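Local structure of methylxanthine N3-demethylase NdmB (6ICL) at residues A[25-30]-A[344-349]; A[159-164]-A[255-260]. The protein catalyses the N3-demethylation of theobromine and related methylxanthines in bacterial caffeine degradation, as a Rieske-type non-heme iron oxygenase carrying a [2Fe-2S] cluster. All coordinates share one frame; numbering follows the deposited sequence.

Interaction 1 (A[25-30]-A[344-349])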
loop_
_atom_site.group_PDB
_atom_site.type_symbol
_atom_site.label_atom_id
_atom_site.label_comp_id
_atom_site.label_asym_id
_atom_site.label_seq_id
_atom_site.Cartn_x
_atom_site.Cartn_y
_atom_site.Cartn_z
ATOM N N PRO A 25 -35.995 -10.386 10.458
ATOM C CA PRO A 25 -35.279 -10.181 11.722
ATOM C C PRO A 25 -36.192 -10.194 12.938
ATOM O O PRO A 25 -37.335 -9.738 12.898
ATOM C CB PRO A 25 -34.659 -8.787 11.534
ATOM C CG PRO A 25 -35.682 -8.060 10.774
ATOM C CD PRO A 25 -36.317 -9.085 9.837
ATOM N N LEU A 26 -35.656 -10.720 14.045
ATOM C CA LEU A 26 -36.418 -10.756 15.293
ATOM C C LEU A 26 -36.723 -9.350 15.804
ATOM O O LEU A 26 -37.856 -9.048 16.197
ATOM C CB LEU A 26 -35.656 -11.546 16.356
ATOM C CG LEU A 26 -36.292 -11.493 17.745
ATOM C CD1 LEU A 26 -37.552 -12.317 17.762
ATOM C CD2 LEU A 26 -35.345 -11.968 18.830
ATOM N N LEU A 27 -35.724 -8.472 15.813
ATOM C CA LEU A 27 -35.825 -7.190 16.510
ATOM C C LEU A 27 -35.937 -6.082 15.464
ATOM O O LEU A 27 -34.963 -5.395 15.158
ATOM C CB LEU A 27 -34.629 -6.989 17.439
ATOM C CG LEU A 27 -34.448 -8.135 18.437
ATOM C CD1 LEU A 27 -33.060 -8.092 19.065
ATOM C CD2 LEU A 27 -35.547 -8.075 19.500
ATOM N N GLU A 28 -37.159 -5.889 14.961
ATOM C CA GLU A 28 -37.403 -4.978 13.844
ATOM C C GLU A 28 -37.248 -3.523 14.260
ATOM O O GLU A 28 -36.713 -2.711 13.500
ATOM C CB GLU A 28 -38.814 -5.216 13.310
ATOM C CG GLU A 28 -39.008 -5.016 11.840
ATOM C CD GLU A 28 -40.204 -5.803 11.341
ATOM O OE1 GLU A 28 -40.827 -6.524 12.161
ATOM O OE2 GLU A 28 -40.516 -5.708 10.137
ATOM N N ASP A 29 -37.726 -3.174 15.452
ATOM C CA ASP A 29 -37.771 -1.791 15.915
ATOM C C ASP A 29 -36.662 -1.564 16.929
ATOM O O ASP A 29 -36.523 -2.341 17.875
ATOM C CB ASP A 29 -39.123 -1.477 16.563
ATOM C CG ASP A 29 -39.357 0.011 16.728
ATOM O OD1 ASP A 29 -38.807 0.620 17.670
ATOM O OD2 ASP A 29 -40.092 0.580 15.899
ATOM N N LYS A 30 -35.879 -0.504 16.741
ATOM C CA LYS A 30 -34.721 -0.250 17.591
ATOM C C LYS A 30 -34.930 0.905 18.557
ATOM O O LYS A 30 -33.984 1.290 19.258
ATOM C CB LYS A 30 -33.479 0.014 16.731
ATOM C CG LYS A 30 -33.150 -1.095 15.744
ATOM C CD LYS A 30 -32.819 -2.389 16.459
ATOM C CE LYS A 30 -32.303 -3.417 15.450
ATOM N NZ LYS A 30 -32.213 -4.800 16.032
ATOM N N LYS A 344 -35.828 -13.130 24.147
ATOM C CA LYS A 344 -37.181 -12.852 24.635
ATOM C C LYS A 344 -37.274 -11.459 25.225
ATOM O O LYS A 344 -38.191 -10.694 24.907
ATOM C CB LYS A 344 -37.589 -13.875 25.697
ATOM C CG LYS A 344 -37.984 -15.242 25.175
ATOM C CD LYS A 344 -38.815 -15.988 26.246
ATOM C CE LYS A 344 -39.104 -17.454 25.867
ATOM N NZ LYS A 344 -39.968 -17.611 24.657
ATOM N N TRP A 345 -36.336 -11.114 26.108
ATOM C CA TRP A 345 -36.437 -9.824 26.769
ATOM C C TRP A 345 -36.136 -8.687 25.805
ATOM O O TRP A 345 -36.771 -7.632 25.888
ATOM C CB TRP A 345 -35.517 -9.781 27.987
ATOM C CG TRP A 345 -35.896 -8.744 28.989
ATOM C CD1 TRP A 345 -36.948 -7.870 28.912
ATOM C CD2 TRP A 345 -35.239 -8.472 30.227
ATOM N NE1 TRP A 345 -36.968 -7.060 30.022
ATOM C CE2 TRP A 345 -35.935 -7.413 30.846
ATOM C CE3 TRP A 345 -34.117 -9.010 30.866
ATOM C CZ2 TRP A 345 -35.553 -6.886 32.070
ATOM C CZ3 TRP A 345 -33.744 -8.489 32.098
ATOM C CH2 TRP A 345 -34.467 -7.445 32.687
ATOM N N HIS A 346 -35.217 -8.894 24.853
ATOM C CA HIS A 346 -34.985 -7.873 23.834
ATOM C C HIS A 346 -36.258 -7.616 23.029
ATOM O O HIS A 346 -36.634 -6.464 22.801
ATOM C CB HIS A 346 -33.829 -8.286 22.912
ATOM C CG HIS A 346 -32.526 -7.635 23.254
ATOM N ND1 HIS A 346 -32.095 -6.475 22.639
ATOM C CD2 HIS A 346 -31.567 -7.965 24.156
ATOM C CE1 HIS A 346 -30.924 -6.124 23.143
ATOM N NE2 HIS A 346 -30.580 -7.011 24.064
ATOM N N LYS A 347 -36.949 -8.685 22.614
ATOM C CA LYS A 347 -38.170 -8.515 21.821
ATOM C C LYS A 347 -39.245 -7.791 22.612
ATOM O O LYS A 347 -39.938 -6.917 22.081
ATOM C CB LYS A 347 -38.703 -9.876 21.360
ATOM C CG LYS A 347 -39.901 -9.777 20.410
ATOM C CD LYS A 347 -39.495 -9.028 19.147
ATOM C CE LYS A 347 -40.600 -8.963 18.106
ATOM N NZ LYS A 347 -40.261 -7.980 17.018
ATOM N N GLU A 348 -39.396 -8.149 23.884
ATOM C CA GLU A 348 -40.401 -7.516 24.724
ATOM C C GLU A 348 -40.077 -6.043 24.946
ATOM O O GLU A 348 -40.968 -5.183 24.880
ATOM C CB GLU A 348 -40.484 -8.276 26.047
ATOM C CG GLU A 348 -41.340 -7.634 27.124
ATOM C CD GLU A 348 -41.258 -8.401 28.429
ATOM O OE1 GLU A 348 -41.107 -9.652 28.388
ATOM O OE2 GLU A 348 -41.316 -7.745 29.494
ATOM N N LEU A 349 -38.797 -5.736 25.200
ATOM C CA LEU A 349 -38.360 -4.349 25.344
ATOM C C LEU A 349 -38.593 -3.562 24.065
ATOM O O LEU A 349 -39.051 -2.414 24.108
ATOM C CB LEU A 349 -36.883 -4.306 25.724
ATOM C CG LEU A 349 -36.582 -4.821 27.117
ATOM C CD1 LEU A 349 -35.108 -5.204 27.223
ATOM C CD2 LEU A 349 -36.946 -3.771 28.154
HETATM O O HOH W 1 -39.426 -5.369 17.295
#
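The N-terminal loop of the chain, ahead of strand 37-42, is laid against helix 337-355 near the C-terminal end of the oxygenase, and Leu26, Leu27, His346 and Lys347 carry the contact. Lys347 leaves the helix with CG anti to its own N (chi1 -174°) and then bends at chi2, which carries the ammonium to the loop. There Lys347 NZ donates to Leu26 O at 2.8 Å, nearly in line with the carbonyl (C=O...N 171°). A water accepts a second bond from Lys347 NZ, also 2.8 Å long, and is weakly held by Asp29 N. The methylenes below the ammonium pass Leu26, whose CD1 lies 4.1 Å from Lys347 CD. Leu27 supplies most of the apolar contact with the helix backbone and His346: its CD2 is 3.5 Å from Lys347 N, while CD1 is 3.9 Å from His346 CB. The His346 imidazole turns away from the loop, and its ND1 is hydrogen-bonded to Tyr32 OH. Within the loop, Lys30 NZ donates to Leu27 O at 2.9 Å and forms a salt bridge with Glu325. The lysine bond is thus made to a backbone carbonyl, with Glu28 OE1 5.1 Å from Lys347 NZ, near enough perhaps to steady its charge without pairing directly.

Interaction 2 (A[159-164]-A[255-260])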
loop_
_atom_site.group_PDB
_atom_site.type_symbol
_atom_site.label_atom_id
_atom_site.label_comp_id
_atom_site.label_asym_id
_atom_site.label_seq_id
_atom_site.Cartn_x
_atom_site.Cartn_y
_atom_site.Cartn_z
ATOM N N GLN A 159 -30.198 2.451 34.129
ATOM C CA GLN A 159 -28.985 2.938 34.771
ATOM C C GLN A 159 -27.754 2.371 34.070
ATOM O O GLN A 159 -27.844 1.476 33.221
ATOM C CB GLN A 159 -28.955 2.580 36.260
ATOM C CG GLN A 159 -28.959 1.101 36.563
ATOM C CD GLN A 159 -29.084 0.851 38.066
ATOM O OE1 GLN A 159 -28.695 1.695 38.874
ATOM N NE2 GLN A 159 -29.634 -0.299 38.440
ATOM N N ILE A 160 -26.597 2.897 34.448
ATOM C CA ILE A 160 -25.344 2.470 33.822
ATOM C C ILE A 160 -25.043 1.029 34.226
ATOM O O ILE A 160 -25.158 0.679 35.417
ATOM C CB ILE A 160 -24.202 3.408 34.211
ATOM C CG1 ILE A 160 -24.413 4.766 33.543
ATOM C CG2 ILE A 160 -22.839 2.793 33.821
ATOM C CD1 ILE A 160 -23.642 5.901 34.165
ATOM N N PRO A 161 -24.667 0.183 33.276
ATOM C CA PRO A 161 -24.459 -1.236 33.560
ATOM C C PRO A 161 -23.627 -1.529 34.797
ATOM O O PRO A 161 -22.746 -0.761 35.200
ATOM C CB PRO A 161 -23.758 -1.730 32.292
ATOM C CG PRO A 161 -24.513 -0.944 31.196
ATOM C CD PRO A 161 -24.751 0.437 31.822
ATOM N N TYR A 162 -23.904 -2.701 35.359
ATOM C CA TYR A 162 -23.245 -3.161 36.561
ATOM C C TYR A 162 -21.869 -3.747 36.261
ATOM O O TYR A 162 -21.729 -4.629 35.408
ATOM C CB TYR A 162 -24.120 -4.224 37.232
ATOM C CG TYR A 162 -23.459 -4.807 38.436
ATOM C CD1 TYR A 162 -23.419 -4.092 39.644
ATOM C CD2 TYR A 162 -22.846 -6.048 38.370
ATOM C CE1 TYR A 162 -22.797 -4.612 40.741
ATOM C CE2 TYR A 162 -22.225 -6.579 39.462
ATOM C CZ TYR A 162 -22.208 -5.866 40.641
ATOM O OH TYR A 162 -21.578 -6.419 41.714
ATOM N N LEU A 163 -20.868 -3.308 37.019
ATOM C CA LEU A 163 -19.567 -3.955 37.085
ATOM C C LEU A 163 -19.195 -4.093 38.553
ATOM O O LEU A 163 -19.373 -3.158 39.330
ATOM C CB LEU A 163 -18.484 -3.153 36.344
ATOM C CG LEU A 163 -17.027 -3.346 36.775
ATOM C CD1 LEU A 163 -16.470 -4.675 36.299
ATOM C CD2 LEU A 163 -16.142 -2.173 36.305
ATOM N N SER A 164 -18.696 -5.257 38.940
ATOM C CA SER A 164 -18.350 -5.484 40.333
ATOM C C SER A 164 -16.869 -5.216 40.557
ATOM O O SER A 164 -16.039 -5.419 39.661
ATOM C CB SER A 164 -18.696 -6.913 40.759
ATOM O OG SER A 164 -17.840 -7.870 40.161
ATOM N N PRO A 255 -29.135 -3.562 27.664
ATOM C CA PRO A 255 -29.297 -4.646 26.699
ATOM C C PRO A 255 -28.032 -5.394 26.347
ATOM O O PRO A 255 -28.161 -6.408 25.691
ATOM C CB PRO A 255 -29.834 -3.930 25.459
ATOM C CG PRO A 255 -29.813 -2.424 25.793
ATOM C CD PRO A 255 -28.929 -2.277 26.981
ATOM N N TYR A 256 -26.844 -4.967 26.808
ATOM C CA TYR A 256 -25.634 -5.510 26.189
ATOM C C TYR A 256 -24.453 -5.702 27.136
ATOM O O TYR A 256 -23.315 -5.787 26.654
ATOM C CB TYR A 256 -25.154 -4.584 25.053
ATOM C CG TYR A 256 -26.121 -4.371 23.911
ATOM C CD1 TYR A 256 -26.606 -5.450 23.168
ATOM C CD2 TYR A 256 -26.518 -3.092 23.543
ATOM C CE1 TYR A 256 -27.479 -5.265 22.110
ATOM C CE2 TYR A 256 -27.388 -2.902 22.477
ATOM C CZ TYR A 256 -27.858 -3.998 21.763
ATOM O OH TYR A 256 -28.723 -3.825 20.699
ATOM N N SER A 257 -24.656 -5.773 28.445
ATOM C CA SER A 257 -23.532 -5.910 29.350
ATOM C C SER A 257 -23.480 -7.298 29.971
ATOM O O SER A 257 -24.502 -7.989 30.110
ATOM C CB SER A 257 -23.588 -4.854 30.453
ATOM O OG SER A 257 -23.705 -3.573 29.866
ATOM N N VAL A 258 -22.270 -7.699 30.351
ATOM C CA VAL A 258 -22.028 -8.958 31.059
ATOM C C VAL A 258 -20.995 -8.698 32.143
ATOM O O VAL A 258 -19.874 -8.272 31.846
ATOM C CB VAL A 258 -21.519 -10.092 30.149
ATOM C CG1 VAL A 258 -21.276 -11.370 30.998
ATOM C CG2 VAL A 258 -22.484 -10.376 29.033
ATOM N N ASN A 259 -21.354 -8.976 33.391
ATOM C CA ASN A 259 -20.394 -9.034 34.482
ATOM C C ASN A 259 -20.277 -10.498 34.895
ATOM O O ASN A 259 -21.235 -11.074 35.430
ATOM C CB ASN A 259 -20.835 -8.146 35.650
ATOM C CG ASN A 259 -19.809 -8.102 36.763
ATOM O OD1 ASN A 259 -18.932 -7.223 36.790
ATOM N ND2 ASN A 259 -19.896 -9.058 37.687
ATOM N N LEU A 260 -19.115 -11.110 34.617
ATOM C CA LEU A 260 -18.879 -12.513 34.927
ATOM C C LEU A 260 -17.953 -12.599 36.130
ATOM O O LEU A 260 -16.763 -12.274 36.036
ATOM C CB LEU A 260 -18.281 -13.278 33.749
ATOM C CG LEU A 260 -17.756 -14.656 34.190
ATOM C CD1 LEU A 260 -18.863 -15.523 34.879
ATOM C CD2 LEU A 260 -17.092 -15.416 33.028
#
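The Tyr162 ring and the Asn259 amide meet obliquely, their planes 65° apart, with Tyr162 CE2 3.8 Å from Asn259 ND2; Arg251 adds a cation-pi contact to the same ring. Within 255-260, the Tyr256 ring carries Pro255 CB over the centre of one face, 3.8 Å above the plane. Asn259 belongs to strand 257-264 in the large antiparallel sheet of the C-terminal domain, and its CG stands anti to the backbone N, projecting the amide at the loop that runs from strand 146-150 to strand 171-181. There Asn259 OD1 accepts from Ser164 N at 2.9 Å, with an N-H...O angle of 159°; the donor sits 48° out of the carbonyl plane. Asn259 OD1 also lies 3.3 Å from Leu163 CA. On the amide's other branch, Asn259 ND2 makes a weak bond to Ser164 OG at 3.4 Å. Two residues earlier on the strand, Ser257 OG stands 3.0 Å from Pro161 CB, but this hydroxyl is hydrogen-bonded to Thr276 on strand 270-281. Further bonds to the loop backbone come from Trp274 NE1 to Tyr162 O and between Tyr162 N and Thr253. Asn259 thus pairs its backbone with Arg251 in the sheet and turns its side chain to the loop: the buried amide accepts the Ser164 N-H, with the weak ND2 bond possibly limiting its rotation.

How the interactions relate
Interaction 2 is the more buried contact, its centre about 8 Å from the centre of the chain, whereas the centre of interaction 1 lies about 18 Å from it and the contact is partly open to solvent on its charged side, where Glu28 is exposed. An uncharged amide bonds to 159-164, a lysine ammonium shared with a water to 25-30, in keeping with their burial. In both, a side chain from a regular element bonds to loop backbone, as donor in 25-30/344-349 and chiefly as acceptor in 159-164/255-260. Helix 337-355 meets the turn just before strand 257-264: His346 NE2 probably hydrogen-bonds Pro255 O (3.0 Å), and His346 CE1 packs 3.7 Å from Tyr256 CE1.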